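Local coordinates for protein N-deoxyribosyltransferase (Bacillus psychrosaccharolyticus, PDB 6EVS) that probably transfers 2-deoxyribosyl groups between nucleobases, as nucleoside deoxyribosyltransferases do, and serves as a biocatalyst for making modified nucleosides, at residues G71-N76 and V96-P101; A7-N12 and T80-E85; E61-A66 and Y90-P95; H18-E23 and S35-Q40. All blocks are in the same frame, centred on the assembly; numbering follows the deposited sequence.

Contact 1 (G71-N76 and V96-P101); sequences GIIGDN and VMLFSP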
loop_
_atom_site.group_PDB
_atom_site.type_symbol
_atom_site.label_atom_id
_atom_site.label_comp_id
_atom_site.label_asym_id
_atom_site.label_seq_id
_atom_site.Cartn_x
_atom_site.Cartn_y
_atom_site.Cartn_z
ATOM N N GLY A 71 -19.152 -8.254 -5.175
ATOM C CA GLY A 71 -19.267 -8.062 -6.610
ATOM C C GLY A 71 -20.340 -8.961 -7.193
ATOM O O GLY A 71 -20.635 -10.029 -6.648
ATOM N N ILE A 72 -20.937 -8.520 -8.304
ATOM C CA ILE A 72 -21.872 -9.343 -9.068
ATOM C C ILE A 72 -21.321 -9.476 -10.484
ATOM O O ILE A 72 -21.138 -8.471 -11.182
ATOM C CB ILE A 72 -23.289 -8.749 -9.080
ATOM C CG1 ILE A 72 -23.808 -8.590 -7.648
ATOM C CG2 ILE A 72 -24.237 -9.616 -9.958
ATOM C CD1 ILE A 72 -25.114 -7.818 -7.551
ATOM N N ILE A 73 -20.996 -10.701 -10.883
ATOM C CA ILE A 73 -20.444 -10.962 -12.202
ATOM C C ILE A 73 -21.345 -11.993 -12.852
ATOM O O ILE A 73 -21.541 -13.082 -12.297
ATOM C CB ILE A 73 -18.988 -11.454 -12.136
ATOM C CG1 ILE A 73 -18.045 -10.316 -11.729
ATOM C CG2 ILE A 73 -18.566 -12.054 -13.476
ATOM C CD1 ILE A 73 -17.763 -9.319 -12.813
ATOM N N GLY A 74 -21.914 -11.641 -13.996
ATOM C CA GLY A 74 -22.826 -12.523 -14.697
ATOM C C GLY A 74 -22.476 -12.619 -16.170
ATOM O O GLY A 74 -21.308 -12.655 -16.563
ATOM N N ASP A 75 -23.526 -12.656 -16.983
ATOM C CA ASP A 75 -23.471 -12.856 -18.429
ATOM C C ASP A 75 -23.488 -11.530 -19.172
ATOM O O ASP A 75 -24.197 -11.376 -20.163
ATOM C CB ASP A 75 -24.649 -13.718 -18.861
ATOM C CG ASP A 75 -24.233 -15.085 -19.316
ATOM O OD1 ASP A 75 -23.012 -15.302 -19.432
ATOM O OD2 ASP A 75 -25.119 -15.932 -19.585
ATOM N N ASN A 76 -22.702 -10.558 -18.728
ATOM C CA ASN A 76 -23.063 -9.167 -18.933
ATOM C C ASN A 76 -22.308 -8.483 -20.052
ATOM O O ASN A 76 -22.775 -7.436 -20.536
ATOM C CB ASN A 76 -22.821 -8.373 -17.648
ATOM C CG ASN A 76 -23.868 -8.632 -16.604
ATOM O OD1 ASN A 76 -24.923 -9.200 -16.894
ATOM N ND2 ASN A 76 -23.588 -8.226 -15.377
ATOM N N VAL A 96 -12.813 -9.889 -1.039
ATOM C CA VAL A 96 -13.756 -9.832 -2.151
ATOM C C VAL A 96 -14.724 -10.999 -2.046
ATOM O O VAL A 96 -14.304 -12.158 -1.996
ATOM C CB VAL A 96 -13.035 -9.845 -3.510
ATOM C CG1 VAL A 96 -14.043 -10.100 -4.622
ATOM C CG2 VAL A 96 -12.310 -8.544 -3.734
ATOM N N MET A 97 -16.019 -10.689 -2.023
ATOM C CA MET A 97 -17.071 -11.673 -2.195
ATOM C C MET A 97 -17.702 -11.508 -3.573
ATOM O O MET A 97 -17.876 -10.387 -4.058
ATOM C CB MET A 97 -18.149 -11.562 -1.113
ATOM C CG MET A 97 -17.667 -12.003 0.299
ATOM S SD MET A 97 -18.741 -11.252 1.517
ATOM C CE MET A 97 -19.920 -12.468 1.990
ATOM N N LEU A 98 -18.046 -12.623 -4.202
ATOM C CA LEU A 98 -18.542 -12.586 -5.569
ATOM C C LEU A 98 -19.797 -13.435 -5.673
ATOM O O LEU A 98 -19.863 -14.541 -5.125
ATOM C CB LEU A 98 -17.468 -13.070 -6.557
ATOM C CG LEU A 98 -17.685 -12.764 -8.042
ATOM C CD1 LEU A 98 -17.465 -11.287 -8.321
ATOM C CD2 LEU A 98 -16.774 -13.619 -8.917
ATOM N N PHE A 99 -20.795 -12.897 -6.368
ATOM C CA PHE A 99 -22.039 -13.586 -6.647
ATOM C C PHE A 99 -22.191 -13.690 -8.159
ATOM O O PHE A 99 -22.079 -12.686 -8.868
ATOM C CB PHE A 99 -23.240 -12.850 -6.028
ATOM C CG PHE A 99 -24.561 -13.544 -6.268
ATOM C CD1 PHE A 99 -25.327 -13.233 -7.370
ATOM C CD2 PHE A 99 -25.025 -14.514 -5.390
ATOM C CE1 PHE A 99 -26.533 -13.885 -7.606
ATOM C CE2 PHE A 99 -26.235 -15.166 -5.619
ATOM C CZ PHE A 99 -26.986 -14.846 -6.719
ATOM N N SER A 100 -22.428 -14.894 -8.662
ATOM C CA SER A 100 -22.615 -15.039 -10.110
ATOM C C SER A 100 -24.023 -15.541 -10.392
ATOM O O SER A 100 -24.353 -16.685 -10.024
ATOM C CB SER A 100 -21.565 -15.978 -10.720
ATOM O OG SER A 100 -21.792 -16.209 -12.107
ATOM N N PRO A 101 -24.884 -14.737 -11.018
ATOM C CA PRO A 101 -26.256 -15.204 -11.307
ATOM C C PRO A 101 -26.312 -16.353 -12.305
ATOM O O PRO A 101 -27.342 -17.036 -12.380
ATOM C CB PRO A 101 -26.951 -13.947 -11.870
ATOM C CG PRO A 101 -26.087 -12.784 -11.446
ATOM C CD PRO A 101 -24.684 -13.323 -11.391
#
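Ile73 O is approached by two groups of Ser100. Its hydroxyl OG donates a hydrogen bond to Ile73 O at 3.1 Å, and its CA-H points at the same oxygen. With OG anti to the backbone N (chi1 176°), the hydroxyl is turned to this carbonyl; OG also bonds Gly103 N, which ties the turn after the strand to the contact. Pro101 CD closes on Ile73 O as well, at 3.3 Å. Upstream the pairing is regular. Gly71 N donates to Met97 O at 2.7 Å, Phe99 N returns a bond to Gly71 O, and Ile73 N reaches Phe99 O at 3.0 Å. These are parallel neighbours, strands 68-72 and 96-99, joined by helix 80-91 in a beta-alpha-beta crossover of the central sheet. On the side facing that helix, Leu98 CD1 packs on Ile73 CG1 at 3.6 Å, the two side chains crossing at a slant. The same methyl, Leu98 CD1, also lies 3.8 Å from Gly71 O. On the other face, Ile72 CG2 meets Pro101 CG at 4.0 Å with the two groups crossing at about a right angle, while the Phe99 ring stacks on Trp121.

Contact 2 (A7-N12 and T80-E85); sequences ASPFFN and TGTAWE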
loop_
_atom_site.group_PDB
_atom_site.type_symbol
_atom_site.label_atom_id
_atom_site.label_comp_id
_atom_site.label_asym_id
_atom_site.label_seq_id
_atom_site.Cartn_x
_atom_site.Cartn_y
_atom_site.Cartn_z
ATOM N N ALA A 7 -20.106 -3.827 -5.894
ATOM C CA ALA A 7 -19.546 -3.654 -7.236
ATOM C C ALA A 7 -20.382 -4.438 -8.256
ATOM O O ALA A 7 -20.339 -5.673 -8.293
ATOM C CB ALA A 7 -18.089 -4.112 -7.297
ATOM N N SER A 8 -21.073 -3.719 -9.142
ATOM C CA SER A 8 -21.893 -4.371 -10.162
ATOM C C SER A 8 -22.280 -3.355 -11.227
ATOM O O SER A 8 -22.439 -2.172 -10.910
ATOM C CB SER A 8 -23.165 -4.974 -9.558
ATOM O OG SER A 8 -24.077 -5.383 -10.609
ATOM N N PRO A 9 -22.466 -3.764 -12.482
ATOM C CA PRO A 9 -23.125 -2.876 -13.440
ATOM C C PRO A 9 -24.571 -2.652 -13.025
ATOM O O PRO A 9 -25.132 -3.401 -12.223
ATOM C CB PRO A 9 -23.033 -3.640 -14.769
ATOM C CG PRO A 9 -22.950 -5.091 -14.371
ATOM C CD PRO A 9 -22.124 -5.069 -13.076
ATOM N N PHE A 10 -25.181 -1.598 -13.583
ATOM C CA PHE A 10 -26.571 -1.269 -13.260
ATOM C C PHE A 10 -27.201 -0.539 -14.434
ATOM O O PHE A 10 -27.915 0.454 -14.265
ATOM C CB PHE A 10 -26.684 -0.448 -11.970
ATOM C CG PHE A 10 -25.729 0.716 -11.886
ATOM C CD1 PHE A 10 -26.135 1.992 -12.260
ATOM C CD2 PHE A 10 -24.438 0.538 -11.415
ATOM C CE1 PHE A 10 -25.271 3.071 -12.179
ATOM C CE2 PHE A 10 -23.563 1.608 -11.318
ATOM C CZ PHE A 10 -23.978 2.882 -11.706
ATOM N N PHE A 11 -26.960 -1.043 -15.643
ATOM C CA PHE A 11 -27.211 -0.283 -16.856
ATOM C C PHE A 11 -28.374 -0.807 -17.677
ATOM O O PHE A 11 -28.795 -0.116 -18.610
ATOM C CB PHE A 11 -25.947 -0.244 -17.727
ATOM C CG PHE A 11 -24.701 0.061 -16.949
ATOM C CD1 PHE A 11 -24.716 1.049 -15.977
ATOM C CD2 PHE A 11 -23.541 -0.663 -17.150
ATOM C CE1 PHE A 11 -23.575 1.322 -15.222
ATOM C CE2 PHE A 11 -22.401 -0.384 -16.407
ATOM C CZ PHE A 11 -22.424 0.605 -15.443
ATOM N N ASN A 12 -28.892 -1.998 -17.371
ATOM C CA ASN A 12 -30.109 -2.491 -18.012
ATOM C C ASN A 12 -30.955 -3.168 -16.940
ATOM O O ASN A 12 -30.541 -3.303 -15.786
ATOM C CB ASN A 12 -29.797 -3.424 -19.197
ATOM C CG ASN A 12 -29.062 -4.701 -18.770
ATOM O OD1 ASN A 12 -29.462 -5.374 -17.823
ATOM N ND2 ASN A 12 -27.989 -5.034 -19.475
ATOM N N THR A 80 -16.809 -4.408 -17.112
ATOM C CA THR A 80 -15.489 -3.781 -17.172
ATOM C C THR A 80 -15.191 -2.982 -15.903
ATOM O O THR A 80 -14.165 -3.196 -15.235
ATOM C CB THR A 80 -15.423 -2.899 -18.428
ATOM O OG1 THR A 80 -15.981 -3.630 -19.527
ATOM C CG2 THR A 80 -14.005 -2.555 -18.776
ATOM N N GLY A 81 -16.081 -2.056 -15.544
ATOM C CA GLY A 81 -15.849 -1.267 -14.342
ATOM C C GLY A 81 -15.901 -2.117 -13.089
ATOM O O GLY A 81 -15.115 -1.916 -12.161
ATOM N N THR A 82 -16.825 -3.089 -13.045
ATOM C CA THR A 82 -16.876 -3.987 -11.888
ATOM C C THR A 82 -15.571 -4.755 -11.747
ATOM O O THR A 82 -14.984 -4.810 -10.656
ATOM C CB THR A 82 -18.058 -4.957 -12.014
ATOM O OG1 THR A 82 -19.282 -4.216 -11.939
ATOM C CG2 THR A 82 -18.024 -5.997 -10.878
ATOM N N ALA A 83 -15.078 -5.319 -12.853
ATOM C CA ALA A 83 -13.813 -6.052 -12.804
ATOM C C ALA A 83 -12.669 -5.158 -12.322
ATOM O O ALA A 83 -11.835 -5.582 -11.509
ATOM C CB ALA A 83 -13.500 -6.631 -14.189
ATOM N N TRP A 84 -12.638 -3.907 -12.799
ATOM C CA TRP A 84 -11.658 -2.920 -12.326
ATOM C C TRP A 84 -11.774 -2.716 -10.819
ATOM O O TRP A 84 -10.762 -2.693 -10.091
ATOM C CB TRP A 84 -11.876 -1.601 -13.101
ATOM C CG TRP A 84 -10.832 -0.517 -12.882
ATOM C CD1 TRP A 84 -9.794 -0.192 -13.716
ATOM C CD2 TRP A 84 -10.735 0.369 -11.757
ATOM N NE1 TRP A 84 -9.043 0.828 -13.165
ATOM C CE2 TRP A 84 -9.606 1.203 -11.975
ATOM C CE3 TRP A 84 -11.496 0.555 -10.598
ATOM C CZ2 TRP A 84 -9.221 2.211 -11.070
ATOM C CZ3 TRP A 84 -11.090 1.557 -9.676
ATOM C CH2 TRP A 84 -9.964 2.360 -9.928
ATOM N N GLU A 85 -13.001 -2.588 -10.319
ATOM C CA GLU A 85 -13.186 -2.367 -8.887
ATOM C C GLU A 85 -12.781 -3.580 -8.062
ATOM O O GLU A 85 -12.348 -3.415 -6.918
ATOM C CB GLU A 85 -14.640 -1.991 -8.597
ATOM C CG GLU A 85 -15.010 -0.662 -9.258
ATOM C CD GLU A 85 -16.486 -0.342 -9.168
ATOM O OE1 GLU A 85 -17.328 -1.268 -9.069
ATOM O OE2 GLU A 85 -16.802 0.859 -9.214
HETATM O O HOH W 1 -19.876 -1.034 -9.653
#
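Pro9, whose CD lies against Thr82 OG1, also sets its CA over one face of the Phe11 ring, 3.9 Å above the plane and offset toward the rim. Phe11 in turn points CE1 at the centre of one face of the Phe10 ring, 3.7 Å above it, while Ser8 O sits at that ring's edge, in plane. Within helix 80-91, Glu85 CG lies at the edge of the Trp84 ring, in plane, and Trp84 NE1 makes a weak hydrogen bond to Ser113 OG of a neighbouring subunit. Segment 7-12 starts on the last residue of strand 3-7, in the parallel alpha/beta sheet, and continues as the loop after it, running past the first turns of helix 80-91; in Rossmann-like folds this end of the sheet is where active sites usually lie. Thr82 is the main helix residue at the loop. Its OG1 is anti to the carbonyl carbon (chi1 -66°) and touches Ser8 CA and Pro9 CD, each at 3.2 Å. Its methyl CG2, anti to the backbone N, rests against Ala7 O at 3.5 Å. One turn on, Glu85 brings OE1 to within 3.4 Å of Ala7 CB, while its other oxygen, OE2, is bonded to Tyr5 OH. A water joins the two segments, accepting from Ser8 N and probably donating to Glu85 OE1, 2.6 Å from the water oxygen. Within the loop, Ser8 OG donates to Pro9 O at 2.8 Å, in the carbonyl plane and on a lone pair.

Contact 3 (E61-A66 and Y90-P95); sequences EHIKWA and YILGKP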
loop_
_atom_site.group_PDB
_atom_site.type_symbol
_atom_site.label_atom_id
_atom_site.label_comp_id
_atom_site.label_asym_id
_atom_site.label_seq_id
_atom_site.Cartn_x
_atom_site.Cartn_y
_atom_site.Cartn_z
ATOM N N GLU A 61 -13.283 6.251 -3.035
ATOM C CA GLU A 61 -13.270 6.506 -1.598
ATOM C C GLU A 61 -14.170 5.520 -0.851
ATOM O O GLU A 61 -13.836 5.090 0.263
ATOM C CB GLU A 61 -13.679 7.954 -1.297
ATOM C CG GLU A 61 -13.138 8.458 0.024
ATOM C CD GLU A 61 -11.618 8.561 0.033
ATOM O OE1 GLU A 61 -11.032 8.532 1.128
ATOM O OE2 GLU A 61 -11.004 8.662 -1.052
ATOM N N HIS A 62 -15.297 5.109 -1.457
ATOM C CA HIS A 62 -16.159 4.175 -0.749
ATOM C C HIS A 62 -15.670 2.731 -0.842
ATOM O O HIS A 62 -16.023 1.916 0.017
ATOM C CB HIS A 62 -17.601 4.308 -1.229
ATOM C CG HIS A 62 -18.323 5.430 -0.560
ATOM N ND1 HIS A 62 -18.265 6.728 -1.022
ATOM C CD2 HIS A 62 -19.060 5.468 0.576
ATOM C CE1 HIS A 62 -18.989 7.505 -0.234
ATOM N NE2 HIS A 62 -19.472 6.770 0.751
ATOM N N ILE A 63 -14.844 2.402 -1.832
ATOM C CA ILE A 63 -14.143 1.122 -1.767
ATOM C C ILE A 63 -13.166 1.137 -0.606
ATOM O O ILE A 63 -13.039 0.153 0.137
ATOM C CB ILE A 63 -13.413 0.816 -3.089
ATOM C CG1 ILE A 63 -14.367 0.810 -4.280
ATOM C CG2 ILE A 63 -12.676 -0.520 -2.984
ATOM C CD1 ILE A 63 -13.621 0.492 -5.566
ATOM N N LYS A 64 -12.467 2.262 -0.426
ATOM C CA LYS A 64 -11.516 2.395 0.678
ATOM C C LYS A 64 -12.218 2.386 2.032
ATOM O O LYS A 64 -11.689 1.830 3.011
ATOM C CB LYS A 64 -10.702 3.673 0.493
ATOM C CG LYS A 64 -9.670 3.561 -0.607
ATOM C CD LYS A 64 -9.289 4.920 -1.163
ATOM C CE LYS A 64 -8.224 4.762 -2.236
ATOM N NZ LYS A 64 -7.622 6.054 -2.662
ATOM N N TRP A 65 -13.409 2.999 2.107
ATOM C CA TRP A 65 -14.201 3.031 3.338
ATOM C C TRP A 65 -14.762 1.654 3.712
ATOM O O TRP A 65 -14.969 1.370 4.899
ATOM C CB TRP A 65 -15.317 4.060 3.151
ATOM C CG TRP A 65 -16.621 3.930 3.921
ATOM C CD1 TRP A 65 -16.969 4.599 5.071
ATOM C CD2 TRP A 65 -17.772 3.134 3.556
ATOM N NE1 TRP A 65 -18.255 4.266 5.441
ATOM C CE2 TRP A 65 -18.768 3.366 4.535
ATOM C CE3 TRP A 65 -18.061 2.263 2.490
ATOM C CZ2 TRP A 65 -20.027 2.731 4.497
ATOM C CZ3 TRP A 65 -19.320 1.627 2.453
ATOM C CH2 TRP A 65 -20.280 1.863 3.453
ATOM N N ALA A 66 -15.014 0.801 2.720
ATOM C CA ALA A 66 -15.677 -0.479 2.934
ATOM C C ALA A 66 -14.756 -1.479 3.639
ATOM O O ALA A 66 -13.535 -1.441 3.479
ATOM C CB ALA A 66 -16.104 -1.076 1.592
ATOM N N TYR A 90 -8.788 -5.838 -4.340
ATOM C CA TYR A 90 -7.814 -6.852 -3.953
ATOM C C TYR A 90 -6.507 -6.215 -3.503
ATOM O O TYR A 90 -5.977 -6.552 -2.437
ATOM C CB TYR A 90 -7.568 -7.802 -5.125
ATOM C CG TYR A 90 -6.595 -8.910 -4.789
ATOM C CD1 TYR A 90 -6.964 -9.947 -3.941
ATOM C CD2 TYR A 90 -5.307 -8.918 -5.315
ATOM C CE1 TYR A 90 -6.083 -10.981 -3.638
ATOM C CE2 TYR A 90 -4.417 -9.938 -5.004
ATOM C CZ TYR A 90 -4.814 -10.963 -4.180
ATOM O OH TYR A 90 -3.922 -11.961 -3.871
ATOM N N ILE A 91 -5.972 -5.280 -4.296
ATOM C CA ILE A 91 -4.743 -4.603 -3.868
ATOM C C ILE A 91 -4.983 -3.799 -2.595
ATOM O O ILE A 91 -4.100 -3.717 -1.732
ATOM C CB ILE A 91 -4.160 -3.720 -4.986
ATOM C CG1 ILE A 91 -3.938 -4.540 -6.271
ATOM C CG2 ILE A 91 -2.831 -3.044 -4.495
ATOM C CD1 ILE A 91 -3.073 -5.801 -6.057
ATOM N N LEU A 92 -6.165 -3.202 -2.440
ATOM C CA LEU A 92 -6.440 -2.438 -1.223
ATOM C C LEU A 92 -6.639 -3.335 -0.008
ATOM O O LEU A 92 -6.851 -2.824 1.097
ATOM C CB LEU A 92 -7.677 -1.561 -1.419
ATOM C CG LEU A 92 -7.559 -0.324 -2.333
ATOM C CD1 LEU A 92 -8.944 0.212 -2.668
ATOM C CD2 LEU A 92 -6.698 0.744 -1.620
ATOM N N GLY A 93 -6.578 -4.651 -0.182
ATOM C CA GLY A 93 -6.698 -5.563 0.949
ATOM C C GLY A 93 -8.112 -5.750 1.441
ATOM O O GLY A 93 -8.312 -6.191 2.576
ATOM N N LYS A 94 -9.119 -5.420 0.608
ATOM C CA LYS A 94 -10.508 -5.671 0.970
ATOM C C LYS A 94 -10.877 -7.097 0.581
ATOM O O LYS A 94 -10.697 -7.469 -0.587
ATOM C CB LYS A 94 -11.443 -4.705 0.246
ATOM C CG LYS A 94 -10.957 -3.289 0.320
ATOM C CD LYS A 94 -11.047 -2.831 1.723
ATOM C CE LYS A 94 -10.837 -1.293 1.806
ATOM N NZ LYS A 94 -10.754 -0.960 3.256
ATOM N N PRO A 95 -11.388 -7.917 1.505
ATOM C CA PRO A 95 -11.869 -9.246 1.099
ATOM C C PRO A 95 -12.937 -9.100 0.018
ATOM O O PRO A 95 -13.827 -8.251 0.113
ATOM C CB PRO A 95 -12.432 -9.832 2.394
ATOM C CG PRO A 95 -11.519 -9.235 3.472
ATOM C CD PRO A 95 -11.365 -7.770 2.975
#
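Leu92 meets Ile63 and Lys64 with a methyl, whereas Lys94 meets the carbonyls of Lys64 and Ala66 with its ammonium, both at the end of helix 49-65. Leu92 lays CD1 against the two helix side chains. It crosses Ile63 at about a right angle, CD1 to Ile63 CG2 being 3.8 Å, and meets the side chain of Lys64 at a slant, with CD1 4.0 Å from Lys64 CG. Lys64 then runs on extended, and it packs on Gly93 of a neighbouring subunit. The segment 90-95 leaves helix 80-91 through a Schellman motif. Gly93 has positive phi (77°), and its N to Tyr90 O at 3.0 Å is one of the motif's two bonds back into the last turn; the chain then heads into strand 96-99. Lys94, just after this turn, approaches the backbone of the other helix. Its chain bends at chi2 (-67°), which turns CD toward the helix end, and the extended remainder carries NZ to two carbonyls. NZ donates to Ala66 O at 2.8 Å with the oxygen met almost head-on, the C=O...N angle being 171°. The second bond, to Lys64 O at 3.0 Å, comes from above the carbonyl plane. On the way, CE passes 3.1 Å from Ile63 O. The ammonium thus sits at the carboxyl end of a helix, where its positive charge would probably be favoured by the helix dipole. Ile63 continues the apolar packing toward Glu85 and Ser89 of helix 80-91 and toward Tyr5 of strand 3-7, while Leu92 also packs on Ile91 of a second subunit.

Contact 4 (H18-E23 and S35-Q40); sequences HVSKAE and SPRENQ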
loop_
_atom_site.group_PDB
_atom_site.type_symbol
_atom_site.label_atom_id
_atom_site.label_comp_id
_atom_site.label_asym_id
_atom_site.label_seq_id
_atom_site.Cartn_x
_atom_site.Cartn_y
_atom_site.Cartn_z
ATOM N N HIS A 18 -30.493 -7.672 -10.253
ATOM C CA HIS A 18 -29.534 -8.321 -9.358
ATOM C C HIS A 18 -28.992 -7.344 -8.314
ATOM O O HIS A 18 -28.801 -7.718 -7.150
ATOM C CB HIS A 18 -28.384 -8.927 -10.165
ATOM C CG HIS A 18 -28.820 -9.961 -11.161
ATOM N ND1 HIS A 18 -28.399 -9.955 -12.472
ATOM C CD2 HIS A 18 -29.630 -11.036 -11.031
ATOM C CE1 HIS A 18 -28.938 -10.976 -13.113
ATOM N NE2 HIS A 18 -29.694 -11.647 -12.262
ATOM N N VAL A 19 -28.723 -6.098 -8.709
ATOM C CA VAL A 19 -28.247 -5.096 -7.750
ATOM C C VAL A 19 -29.286 -4.866 -6.658
ATOM O O VAL A 19 -28.959 -4.787 -5.469
ATOM C CB VAL A 19 -27.901 -3.784 -8.481
ATOM C CG1 VAL A 19 -27.746 -2.628 -7.482
ATOM C CG2 VAL A 19 -26.631 -3.957 -9.286
ATOM N N SER A 20 -30.555 -4.759 -7.052
ATOM C CA SER A 20 -31.647 -4.536 -6.107
ATOM C C SER A 20 -31.754 -5.669 -5.092
ATOM O O SER A 20 -31.964 -5.431 -3.894
ATOM C CB SER A 20 -32.962 -4.388 -6.892
ATOM O OG SER A 20 -34.074 -4.284 -6.026
ATOM N N LYS A 21 -31.639 -6.913 -5.555
ATOM C CA LYS A 21 -31.698 -8.043 -4.639
ATOM C C LYS A 21 -30.499 -8.036 -3.704
ATOM O O LYS A 21 -30.639 -8.322 -2.508
ATOM C CB LYS A 21 -31.766 -9.357 -5.422
ATOM C CG LYS A 21 -31.792 -10.621 -4.551
ATOM C CD LYS A 21 -32.963 -10.599 -3.574
ATOM C CE LYS A 21 -33.267 -11.978 -3.014
ATOM N NZ LYS A 21 -34.550 -11.973 -2.247
ATOM N N ALA A 22 -29.317 -7.703 -4.232
ATOM C CA ALA A 22 -28.121 -7.625 -3.395
ATOM C C ALA A 22 -28.278 -6.564 -2.313
ATOM O O ALA A 22 -27.936 -6.799 -1.146
ATOM C CB ALA A 22 -26.884 -7.332 -4.246
ATOM N N GLU A 23 -28.763 -5.378 -2.693
ATOM C CA GLU A 23 -29.007 -4.321 -1.713
ATOM C C GLU A 23 -29.942 -4.814 -0.615
ATOM O O GLU A 23 -29.641 -4.686 0.581
ATOM C CB GLU A 23 -29.596 -3.087 -2.392
ATOM C CG GLU A 23 -28.657 -2.341 -3.343
ATOM C CD GLU A 23 -29.429 -1.414 -4.284
ATOM O OE1 GLU A 23 -30.682 -1.503 -4.296
ATOM O OE2 GLU A 23 -28.792 -0.598 -4.994
ATOM N N SER A 35 -24.091 1.582 -2.583
ATOM C CA SER A 35 -24.537 1.068 -3.876
ATOM C C SER A 35 -24.351 2.150 -4.924
ATOM O O SER A 35 -25.041 3.175 -4.868
ATOM C CB SER A 35 -25.999 0.621 -3.827
ATOM O OG SER A 35 -26.372 0.018 -5.073
ATOM N N PRO A 36 -23.414 1.987 -5.858
ATOM C CA PRO A 36 -23.070 3.091 -6.762
ATOM C C PRO A 36 -24.249 3.679 -7.509
ATOM O O PRO A 36 -24.211 4.871 -7.821
ATOM C CB PRO A 36 -22.064 2.448 -7.721
ATOM C CG PRO A 36 -21.344 1.415 -6.823
ATOM C CD PRO A 36 -22.468 0.859 -5.970
ATOM N N ARG A 37 -25.293 2.897 -7.786
ATOM C CA ARG A 37 -26.436 3.413 -8.535
ATOM C C ARG A 37 -27.228 4.453 -7.742
ATOM O O ARG A 37 -27.926 5.284 -8.348
ATOM C CB ARG A 37 -27.351 2.259 -8.950
ATOM C CG ARG A 37 -28.269 1.767 -7.851
ATOM C CD ARG A 37 -29.214 0.704 -8.346
ATOM N NE ARG A 37 -30.097 0.243 -7.281
ATOM C CZ ARG A 37 -31.376 -0.051 -7.449
ATOM N NH1 ARG A 37 -31.923 0.089 -8.644
ATOM N NH2 ARG A 37 -32.104 -0.474 -6.424
ATOM N N GLU A 38 -27.149 4.414 -6.406
ATOM C CA GLU A 38 -27.787 5.413 -5.559
ATOM C C GLU A 38 -26.939 6.662 -5.410
ATOM O O GLU A 38 -27.336 7.577 -4.684
ATOM C CB GLU A 38 -28.071 4.844 -4.160
ATOM C CG GLU A 38 -28.672 3.441 -4.113
ATOM C CD GLU A 38 -28.892 2.954 -2.686
ATOM O OE1 GLU A 38 -29.885 2.237 -2.441
ATOM O OE2 GLU A 38 -28.068 3.286 -1.806
ATOM N N ASN A 39 -25.784 6.715 -6.069
ATOM C CA ASN A 39 -24.801 7.772 -5.876
ATOM C C ASN A 39 -24.331 8.302 -7.213
ATOM O O ASN A 39 -23.140 8.493 -7.467
ATOM C CB ASN A 39 -23.670 7.229 -5.017
ATOM C CG ASN A 39 -24.171 6.815 -3.664
ATOM O OD1 ASN A 39 -24.412 5.624 -3.414
ATOM N ND2 ASN A 39 -24.376 7.796 -2.783
ATOM N N GLN A 40 -25.291 8.552 -8.100
ATOM C CA GLN A 40 -25.037 9.158 -9.394
ATOM C C GLN A 40 -25.036 10.680 -9.309
ATOM O O GLN A 40 -24.899 11.348 -10.341
ATOM C CB GLN A 40 -26.064 8.633 -10.418
ATOM C CG GLN A 40 -25.890 7.111 -10.613
ATOM C CD GLN A 40 -26.874 6.475 -11.575
ATOM O OE1 GLN A 40 -26.762 6.624 -12.792
ATOM N NE2 GLN A 40 -27.821 5.723 -11.033
HETATM O O HOH W 2 -31.905 1.201 -3.761
#
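Arg37 reaches across to Glu23 from a short 3-10 turn, its CB packed against the Phe10 ring. CG takes the crowded position between backbone N and carbonyl carbon (chi1 80°) and lies 3.7 Å from Glu23 OE2. From there the chain is extended: CD slides past Val19 CG1 at 3.7 Å, the two side chains running in opposite directions. NE then donates to Glu23 OE2 at 2.8 Å, with the oxygen in the guanidinium plane. At the tip, NH2 donates to Glu23 OE1 at 2.8 Å and has Ser20 CB nearby. The salt bridge is therefore side-on, one nitrogen to each oxygen, both on the syn sides, with the carboxylate and guanidinium planes 35° apart. Ser35 OG also donates to Glu23 OE2, though the modelled 2.5 Å is very short and its exact length doubtful. The two Arg37 bonds should fix the rotation of the carboxylate. A water donates to both Glu23 OE1 and Glu38 OE1; Glu38 OE2 is in a salt bridge with Arg27, which probably eases the repulsion between the two acids. The contact ties helix 13-28 to the loop between strand 32-34 and helix 49-65, with Glu23 and Ser35 both resting on Leu6 of strand 3-7.

Overall arrangement
All four contacts lie in one parallel alpha/beta domain. Contact 1 joins two adjacent strands. Contact 2, whose centre is about 9 Å away, uses the end of strand 3-7, which lies beside 68-72 in the sheet, with its exit loop and helix 80-91; Ile72 N probably bonds Ala7 O between them. Contact 4, centred about 11 Å from contact 2, lies along the chain between the two segments of contact 2, while contacts 1 and 2 interleave. Contact 3 shares helix 80-91 with contact 2 but lies about 17 Å from contact 1, centre to centre, across the middle of the chain. Contacts 2 and 3 both touch a second subunit, so helix 80-91 links the fold to the hexamer; no other chain of the assembly touches contact 4.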